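Local coordinates for protein microbial serine proteinases; subtilisin (Bacillus subtilis, PDB 2GKO) that probably hydrolyses peptide bonds as a cold-adapted, calcium-loaded serine protease of the subtilisin family, at residues G57-D62 against I115-R120; Y154-G159 against D273-L278. One frame throughout, in Å; residues are numbered along the deposited sequence.

Interaction 1: residues G57-D62 against I115-R120; sequences GTNFTD and IAEAIR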
ATOM      1  N   GLY A  57      20.644 -13.951  -5.799  1.00 32.48           N
ATOM      2  CA  GLY A  57      21.035 -13.937  -7.203  1.00 34.07           C
ATOM      3  C   GLY A  57      20.624 -12.675  -7.930  1.00 35.10           C
ATOM      4  O   GLY A  57      20.108 -11.727  -7.333  1.00 36.42           O
ATOM      5  N   THR A  58      20.923 -12.636  -9.222  1.00 36.36           N
ATOM      6  CA  THR A  58      20.023 -11.984 -10.164  1.00 36.47           C
ATOM      7  C   THR A  58      19.346 -13.135 -10.891  1.00 35.53           C
ATOM      8  O   THR A  58      19.766 -14.297 -10.780  1.00 36.69           O
ATOM      9  CB  THR A  58      20.730 -11.047 -11.170  1.00 37.02           C
ATOM     10  OG1 THR A  58      22.000 -11.592 -11.569  1.00 39.01           O
ATOM     11  CG2 THR A  58      21.045  -9.678 -10.540  1.00 38.09           C
ATOM     12  N   ASN A  59      18.251 -12.846 -11.567  1.00 33.73           N
ATOM     13  CA  ASN A  59      17.511 -11.614 -11.358  1.00 31.73           C
ATOM     14  C   ASN A  59      16.666 -11.857 -10.095  1.00 28.77           C
ATOM     15  O   ASN A  59      16.579 -11.015  -9.188  1.00 28.58           O
ATOM     16  CB  ASN A  59      16.663 -11.349 -12.592  1.00 32.75           C
ATOM     17  CG  ASN A  59      17.523 -11.052 -13.834  1.00 34.19           C
ATOM     18  OD1 ASN A  59      17.696  -9.894 -14.217  1.00 38.30           O
ATOM     19  ND2 ASN A  59      18.085 -12.103 -14.443  1.00 37.40           N
ATOM     20  N   PHE A  60      16.103 -13.056 -10.042  1.00 25.17           N
ATOM     21  CA  PHE A  60      15.374 -13.536  -8.872  1.00 22.20           C
ATOM     22  C   PHE A  60      15.384 -15.056  -8.813  1.00 20.73           C
ATOM     23  O   PHE A  60      15.614 -15.737  -9.822  1.00 20.45           O
ATOM     24  CB  PHE A  60      13.931 -13.025  -8.914  1.00 21.46           C
ATOM     25  CG  PHE A  60      13.128 -13.536 -10.088  1.00 19.66           C
ATOM     26  CD1 PHE A  60      13.088 -12.815 -11.282  1.00 20.17           C
ATOM     27  CD2 PHE A  60      12.408 -14.721  -9.997  1.00 17.89           C
ATOM     28  CE1 PHE A  60      12.352 -13.278 -12.361  1.00 19.62           C
ATOM     29  CE2 PHE A  60      11.665 -15.190 -11.075  1.00 18.10           C
ATOM     30  CZ  PHE A  60      11.638 -14.463 -12.266  1.00 19.65           C
ATOM     31  N   THR A  61      15.107 -15.581  -7.623  1.00 18.37           N
ATOM     32  CA  THR A  61      14.847 -16.995  -7.413  1.00 17.17           C
ATOM     33  C   THR A  61      13.339 -17.160  -7.318  1.00 16.09           C
ATOM     34  O   THR A  61      12.708 -16.525  -6.495  1.00 14.73           O
ATOM     35  CB  THR A  61      15.529 -17.464  -6.127  1.00 16.85           C
ATOM     36  OG1 THR A  61      16.956 -17.302  -6.249  1.00 18.25           O
ATOM     37  CG2 THR A  61      15.324 -18.950  -5.895  1.00 17.78           C
ATOM     38  N   ASP A  62      12.787 -17.996  -8.181  1.00 15.83           N
ATOM     39  CA  ASP A  62      11.369 -18.280  -8.231  1.00 15.73           C
ATOM     40  C   ASP A  62      10.967 -19.256  -7.147  1.00 15.89           C
ATOM     41  O   ASP A  62      11.816 -19.983  -6.620  1.00 15.83           O
ATOM     42  CB  ASP A  62      10.985 -18.854  -9.603  1.00 15.79           C
ATOM     43  CG  ASP A  62       9.576 -18.529  -9.987  1.00 17.90           C
ATOM     44  OD1 ASP A  62       9.174 -18.873 -11.112  1.00 18.85           O
ATOM     45  OD2 ASP A  62       8.786 -17.913  -9.222  1.00 14.01           O
ATOM     46  N   ILE A 115      15.147  -3.819  -5.534  1.00 13.86           N
ATOM     47  CA  ILE A 115      13.838  -3.184  -5.596  1.00 13.37           C
ATOM     48  C   ILE A 115      13.507  -2.790  -7.039  1.00 12.98           C
ATOM     49  O   ILE A 115      12.402  -3.012  -7.540  1.00 12.04           O
ATOM     50  CB  ILE A 115      13.785  -1.931  -4.666  1.00 13.23           C
ATOM     51  CG1 ILE A 115      13.953  -2.343  -3.188  1.00 14.46           C
ATOM     52  CG2 ILE A 115      12.492  -1.162  -4.854  1.00 14.54           C
ATOM     53  CD1 ILE A 115      14.415  -1.228  -2.282  1.00 15.17           C
ATOM     54  N   ALA A 116      14.490  -2.190  -7.712  1.00 13.31           N
ATOM     55  CA  ALA A 116      14.291  -1.777  -9.098  1.00 13.24           C
ATOM     56  C   ALA A 116      14.027  -2.979 -10.019  1.00 12.18           C
ATOM     57  O   ALA A 116      13.158  -2.910 -10.863  1.00 12.74           O
ATOM     58  CB  ALA A 116      15.492  -0.959  -9.580  1.00 13.92           C
ATOM     59  N   GLU A 117      14.752  -4.071  -9.825  1.00 12.42           N
ATOM     60  CA  GLU A 117      14.560  -5.269 -10.624  1.00 12.94           C
ATOM     61  C   GLU A 117      13.151  -5.818 -10.428  1.00 12.26           C
ATOM     62  O   GLU A 117      12.484  -6.227 -11.372  1.00 11.37           O
ATOM     63  CB  GLU A 117      15.604  -6.315 -10.262  1.00 14.27           C
ATOM     64  CG  GLU A 117      15.546  -7.584 -11.096  1.00 18.52           C
ATOM     65  CD  GLU A 117      15.986  -7.392 -12.545  1.00 26.63           C
ATOM     66  OE1 GLU A 117      16.413  -6.275 -12.932  1.00 29.47           O
ATOM     67  OE2 GLU A 117      15.862  -8.373 -13.310  1.00 31.08           O
ATOM     68  N   ALA A 118      12.684  -5.798  -9.187  1.00 11.53           N
ATOM     69  CA  ALA A 118      11.336  -6.283  -8.893  1.00 11.04           C
ATOM     70  C   ALA A 118      10.236  -5.418  -9.478  1.00 10.67           C
ATOM     71  O   ALA A 118       9.230  -5.939  -9.971  1.00 10.34           O
ATOM     72  CB  ALA A 118      11.156  -6.405  -7.379  1.00 10.51           C
ATOM     73  N   ILE A 119      10.417  -4.098  -9.447  1.00  9.95           N
ATOM     74  CA  ILE A 119       9.459  -3.182 -10.040  1.00 10.85           C
ATOM     75  C   ILE A 119       9.387  -3.456 -11.537  1.00 10.95           C
ATOM     76  O   ILE A 119       8.320  -3.578 -12.099  1.00 11.79           O
ATOM     77  CB  ILE A 119       9.846  -1.706  -9.785  1.00 10.02           C
ATOM     78  CG1 ILE A 119       9.783  -1.369  -8.286  1.00 10.76           C
ATOM     79  CG2 ILE A 119       8.901  -0.782 -10.534  1.00 12.05           C
ATOM     80  CD1 ILE A 119      10.485  -0.093  -7.969  1.00 10.21           C
ATOM     81  N   ARG A 120      10.549  -3.527 -12.187  1.00 11.98           N
ATOM     82  CA  ARG A 120      10.560  -3.814 -13.610  1.00 12.22           C
ATOM     83  C   ARG A 120       9.920  -5.157 -13.923  1.00 11.66           C
ATOM     84  O   ARG A 120       9.182  -5.258 -14.886  1.00 12.25           O
ATOM     85  CB  ARG A 120      11.976  -3.761 -14.173  1.00 11.84           C
ATOM     86  CG  ARG A 120      12.591  -2.361 -14.148  1.00 14.74           C
ATOM     87  CD  ARG A 120      13.997  -2.328 -14.671  1.00 17.70           C
ATOM     88  NE  ARG A 120      14.022  -2.908 -16.004  1.00 22.17           N
ATOM     89  CZ  ARG A 120      13.815  -2.232 -17.137  1.00 23.85           C
ATOM     90  NH1 ARG A 120      13.835  -2.895 -18.290  1.00 21.29           N
ATOM     91  NH2 ARG A 120      13.598  -0.904 -17.128  1.00 22.96           N
TER
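N59 and E117 mark the closest approach of the two backbones, their CA atoms 7.0 Å apart, where the loop preceding strand 61-62 swings past the side of helix 112-129. A cis peptide bond joins T58 to N59. The contact lies at the surface and is small, burying 103 Å² in all, and it rests almost wholly on this one pair of side chains. E117 reaches out with its CG anti to the backbone N (chi1 -177°), and a bend at chi2 (70°) then brings the carboxylate across the N59 side chain, OE2 foremost. OE2 of E117 sits 3.2 Å from CB of N59. The amide and carboxylate planes are turned by 30° against each other. The amide of N59 is doubtful as modelled, its OD1 placed 2.5 Å from OE2 of E117; with the group turned over, the pair may be a hydrogen bond from the amide nitrogen to the carboxylate. In the subtilase fold, helix 112-129 is the connection of a beta-alpha-beta crossover from strand 97-102 to strand 133-137, passing over strand 29-34, which lies between them in the sheet, and the loop belongs to the excursion closed by the disulfide C51-C65. Strand 61-62 is held antiparallel to strand 48-53 through backbone bonds of T61 with D53. Next to the polar pair, F60 sends its CB toward the helix, and its ring meets those of F54 and, further along the helix, H121. E117 and A118 both pack on F54, and the side chain of E117 lies about 7 Å from a bound calcium ion.

Interaction 2: residues Y154-G159 against D273-L278; sequences YAYDKG and DVRGEL
A hydrogen bond between Y156 and R275 ties the last turn of helix 146-157 to helix 271-283 in this alpha/beta subtilase fold, the two side chains meeting beside strand 161-165. Y156 packs on I162 of that strand and R275 on L161. The helix carrying Y156 ends at once in a Schellman motif, with G159 at positive phi, and the chain then turns into the strand. Y156 holds its CG anti to the backbone N (chi1 -165°), which sends the ring out toward the neighbouring helix with the hydroxyl at its front. R275 answers with a fully extended chain, placing the guanidinium so that NH1 donates an N-H to OH of Y156 over 3.1 Å, at an N-H...O angle of 161°. The hydroxyl lies in the guanidinium plane, at its edge, as suits a nearly straight bond. Ring and guanidinium stand 79° apart, close to perpendicular, and the nearest ring carbon, CZ of Y156, is 3.6 Å from NH1 of R275. Around the buried arginine the other nitrogens are engaged too: NE forms a salt bridge with E225, and NH2 donates to the carbonyl O of V183, so the plane is gripped on several sides and its rotation is fixed. V183 follows L182, a ligand of the bound sodium ion, which lies about 5 Å from the R275 side chain. A phenylalanine in place of Y156 would probably leave NH1 without this acceptor and deprive the two helices of a side-chain tie. A second link between the same regions runs from N271 ND2 to the backbone O of Y156. The same hydroxyl oxygen also touches the aliphatic part of the arginine, OH of Y156 lying 3.5 Å from CD of R275.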
ATOM      1  N   TYR A 154       9.095   3.103 -15.619  1.00 13.49           N
ATOM      2  CA  TYR A 154       8.995   2.001 -16.572  1.00 13.36           C
ATOM      3  C   TYR A 154       7.714   1.204 -16.352  1.00 13.43           C
ATOM      4  O   TYR A 154       6.934   0.960 -17.278  1.00 12.98           O
ATOM      5  CB  TYR A 154      10.215   1.118 -16.405  1.00 13.74           C
ATOM      6  CG  TYR A 154      10.255  -0.154 -17.221  1.00 14.71           C
ATOM      7  CD1 TYR A 154      10.754  -0.162 -18.515  1.00 15.19           C
ATOM      8  CD2 TYR A 154       9.843  -1.370 -16.669  1.00 14.42           C
ATOM      9  CE1 TYR A 154      10.809  -1.329 -19.249  1.00 16.26           C
ATOM     10  CE2 TYR A 154       9.916  -2.556 -17.391  1.00 15.50           C
ATOM     11  CZ  TYR A 154      10.390  -2.525 -18.684  1.00 17.40           C
ATOM     12  OH  TYR A 154      10.467  -3.680 -19.411  1.00 17.52           O
ATOM     13  N   ALA A 155       7.498   0.803 -15.106  1.00 13.08           N
ATOM     14  CA  ALA A 155       6.293   0.039 -14.774  1.00 12.98           C
ATOM     15  C   ALA A 155       5.005   0.824 -14.978  1.00 13.44           C
ATOM     16  O   ALA A 155       4.033   0.290 -15.487  1.00 13.10           O
ATOM     17  CB  ALA A 155       6.387  -0.478 -13.331  1.00 12.58           C
ATOM     18  N   TYR A 156       4.997   2.099 -14.598  1.00 13.73           N
ATOM     19  CA  TYR A 156       3.834   2.953 -14.747  1.00 13.99           C
ATOM     20  C   TYR A 156       3.466   3.123 -16.208  1.00 14.81           C
ATOM     21  O   TYR A 156       2.321   3.019 -16.558  1.00 14.16           O
ATOM     22  CB  TYR A 156       4.092   4.308 -14.113  1.00 14.41           C
ATOM     23  CG  TYR A 156       2.868   5.144 -13.896  1.00 14.39           C
ATOM     24  CD1 TYR A 156       2.490   6.099 -14.813  1.00 14.52           C
ATOM     25  CD2 TYR A 156       2.084   4.992 -12.758  1.00 13.58           C
ATOM     26  CE1 TYR A 156       1.390   6.891 -14.603  1.00 13.50           C
ATOM     27  CE2 TYR A 156       0.975   5.775 -12.544  1.00 12.81           C
ATOM     28  CZ  TYR A 156       0.624   6.723 -13.472  1.00 14.32           C
ATOM     29  OH  TYR A 156      -0.478   7.510 -13.227  1.00 14.27           O
ATOM     30  N   ASP A 157       4.473   3.312 -17.056  1.00 16.20           N
ATOM     31  CA  ASP A 157       4.291   3.346 -18.507  1.00 17.41           C
ATOM     32  C   ASP A 157       3.685   2.055 -19.060  1.00 17.57           C
ATOM     33  O   ASP A 157       2.956   2.092 -20.054  1.00 18.79           O
ATOM     34  CB  ASP A 157       5.636   3.616 -19.194  1.00 18.34           C
ATOM     35  CG  ASP A 157       5.551   3.512 -20.706  1.00 22.61           C
ATOM     36  OD1 ASP A 157       5.025   4.478 -21.311  1.00 29.44           O
ATOM     37  OD2 ASP A 157       5.951   2.517 -21.371  1.00 26.83           O
ATOM     38  N   LYS A 158       3.997   0.925 -18.429  1.00 17.06           N
ATOM     39  CA  LYS A 158       3.442  -0.379 -18.807  1.00 16.97           C
ATOM     40  C   LYS A 158       2.059  -0.656 -18.217  1.00 15.88           C
ATOM     41  O   LYS A 158       1.474  -1.716 -18.468  1.00 16.07           O
ATOM     42  CB  LYS A 158       4.407  -1.496 -18.442  1.00 17.53           C
ATOM     43  CG  LYS A 158       5.680  -1.499 -19.282  1.00 20.32           C
ATOM     44  CD  LYS A 158       6.580  -2.636 -18.899  1.00 23.19           C
ATOM     45  CE  LYS A 158       7.377  -3.146 -20.082  1.00 26.61           C
ATOM     46  NZ  LYS A 158       6.682  -4.252 -20.766  1.00 27.72           N
ATOM     47  N   GLY A 159       1.524   0.299 -17.459  1.00 14.59           N
ATOM     48  CA  GLY A 159       0.164   0.229 -16.982  1.00 13.63           C
ATOM     49  C   GLY A 159       0.007  -0.221 -15.537  1.00 13.09           C
ATOM     50  O   GLY A 159      -1.113  -0.450 -15.074  1.00 12.95           O
ATOM     51  N   ASP A 273      -6.696   5.701 -14.848  1.00 15.86           N
ATOM     52  CA  ASP A 273      -8.110   5.726 -14.477  1.00 16.68           C
ATOM     53  C   ASP A 273      -8.369   5.367 -13.019  1.00 16.60           C
ATOM     54  O   ASP A 273      -9.150   6.017 -12.341  1.00 16.37           O
ATOM     55  CB  ASP A 273      -8.922   4.736 -15.312  1.00 17.08           C
ATOM     56  CG  ASP A 273      -8.953   5.070 -16.793  1.00 19.42           C
ATOM     57  OD1 ASP A 273      -8.848   6.268 -17.193  1.00 20.76           O
ATOM     58  OD2 ASP A 273      -9.087   4.155 -17.634  1.00 19.73           O
ATOM     59  N   VAL A 274      -7.714   4.313 -12.536  1.00 15.76           N
ATOM     60  CA  VAL A 274      -7.937   3.833 -11.185  1.00 15.39           C
ATOM     61  C   VAL A 274      -7.349   4.822 -10.189  1.00 14.90           C
ATOM     62  O   VAL A 274      -7.958   5.092  -9.170  1.00 15.12           O
ATOM     63  CB  VAL A 274      -7.346   2.413 -10.983  1.00 15.11           C
ATOM     64  CG1 VAL A 274      -7.443   1.977  -9.516  1.00 15.78           C
ATOM     65  CG2 VAL A 274      -8.045   1.426 -11.916  1.00 14.50           C
ATOM     66  N   ARG A 275      -6.185   5.365 -10.526  1.00 15.35           N
ATOM     67  CA  ARG A 275      -5.541   6.399  -9.727  1.00 15.51           C
ATOM     68  C   ARG A 275      -6.452   7.620  -9.607  1.00 15.67           C
ATOM     69  O   ARG A 275      -6.566   8.210  -8.549  1.00 15.47           O
ATOM     70  CB  ARG A 275      -4.225   6.791 -10.376  1.00 15.62           C
ATOM     71  CG  ARG A 275      -3.426   7.787  -9.571  1.00 14.73           C
ATOM     72  CD  ARG A 275      -2.130   8.132 -10.194  1.00 12.62           C
ATOM     73  NE  ARG A 275      -1.297   8.921  -9.283  1.00 13.41           N
ATOM     74  CZ  ARG A 275      -0.068   9.337  -9.563  1.00 12.15           C
ATOM     75  NH1 ARG A 275       0.527   9.021 -10.703  1.00 14.90           N
ATOM     76  NH2 ARG A 275       0.615  10.011  -8.642  1.00 12.52           N
ATOM     77  N   GLY A 276      -7.088   7.985 -10.714  1.00 15.79           N
ATOM     78  CA  GLY A 276      -8.020   9.093 -10.731  1.00 15.51           C
ATOM     79  C   GLY A 276      -9.240   8.832  -9.878  1.00 15.92           C
ATOM     80  O   GLY A 276      -9.743   9.746  -9.223  1.00 16.27           O
ATOM     81  N   GLU A 277      -9.719   7.588  -9.862  1.00 15.92           N
ATOM     82  CA  GLU A 277     -10.819   7.212  -8.998  1.00 15.96           C
ATOM     83  C   GLU A 277     -10.420   7.293  -7.521  1.00 15.78           C
ATOM     84  O   GLU A 277     -11.191   7.758  -6.710  1.00 14.85           O
ATOM     85  CB  GLU A 277     -11.369   5.816  -9.354  1.00 15.74           C
ATOM     86  CG  GLU A 277     -12.550   5.334  -8.510  1.00 16.75           C
ATOM     87  CD  GLU A 277     -13.802   6.185  -8.671  1.00 17.41           C
ATOM     88  OE1 GLU A 277     -13.897   6.928  -9.676  1.00 20.52           O
ATOM     89  OE2 GLU A 277     -14.683   6.067  -7.795  1.00 18.39           O
ATOM     90  N   LEU A 278      -9.221   6.837  -7.170  1.00 15.49           N
ATOM     91  CA  LEU A 278      -8.734   7.021  -5.798  1.00 15.29           C
ATOM     92  C   LEU A 278      -8.714   8.491  -5.401  1.00 15.35           C
ATOM     93  O   LEU A 278      -9.116   8.842  -4.307  1.00 14.84           O
ATOM     94  CB  LEU A 278      -7.318   6.448  -5.647  1.00 15.19           C
ATOM     95  CG  LEU A 278      -7.177   4.923  -5.642  1.00 16.03           C
ATOM     96  CD1 LEU A 278      -5.693   4.574  -5.673  1.00 17.26           C
ATOM     97  CD2 LEU A 278      -7.863   4.272  -4.440  1.00 15.68           C
TER

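How the interactions relate
Interaction 1 closes along the chain before interaction 2 opens, and their centres are 21 Å apart, yet helices 112-129 and 146-157 join them directly. R120 and Y154 form a cation-pi pair, R120 NH2 lying 3.2 Å from Y154 CD1, and I119 CG2 packs 3.8 Å from A155 CB. Y154 is on the same helix as Y156, two residues before it. Neither contact includes a residue of the phenylmethanesulfonic acid pocket. Strands packed against their helices do lead to it: 133-137, touched by I119 and I115, runs on to S138 and L139, and 161-165, beside Y156 and R275, ends at A165.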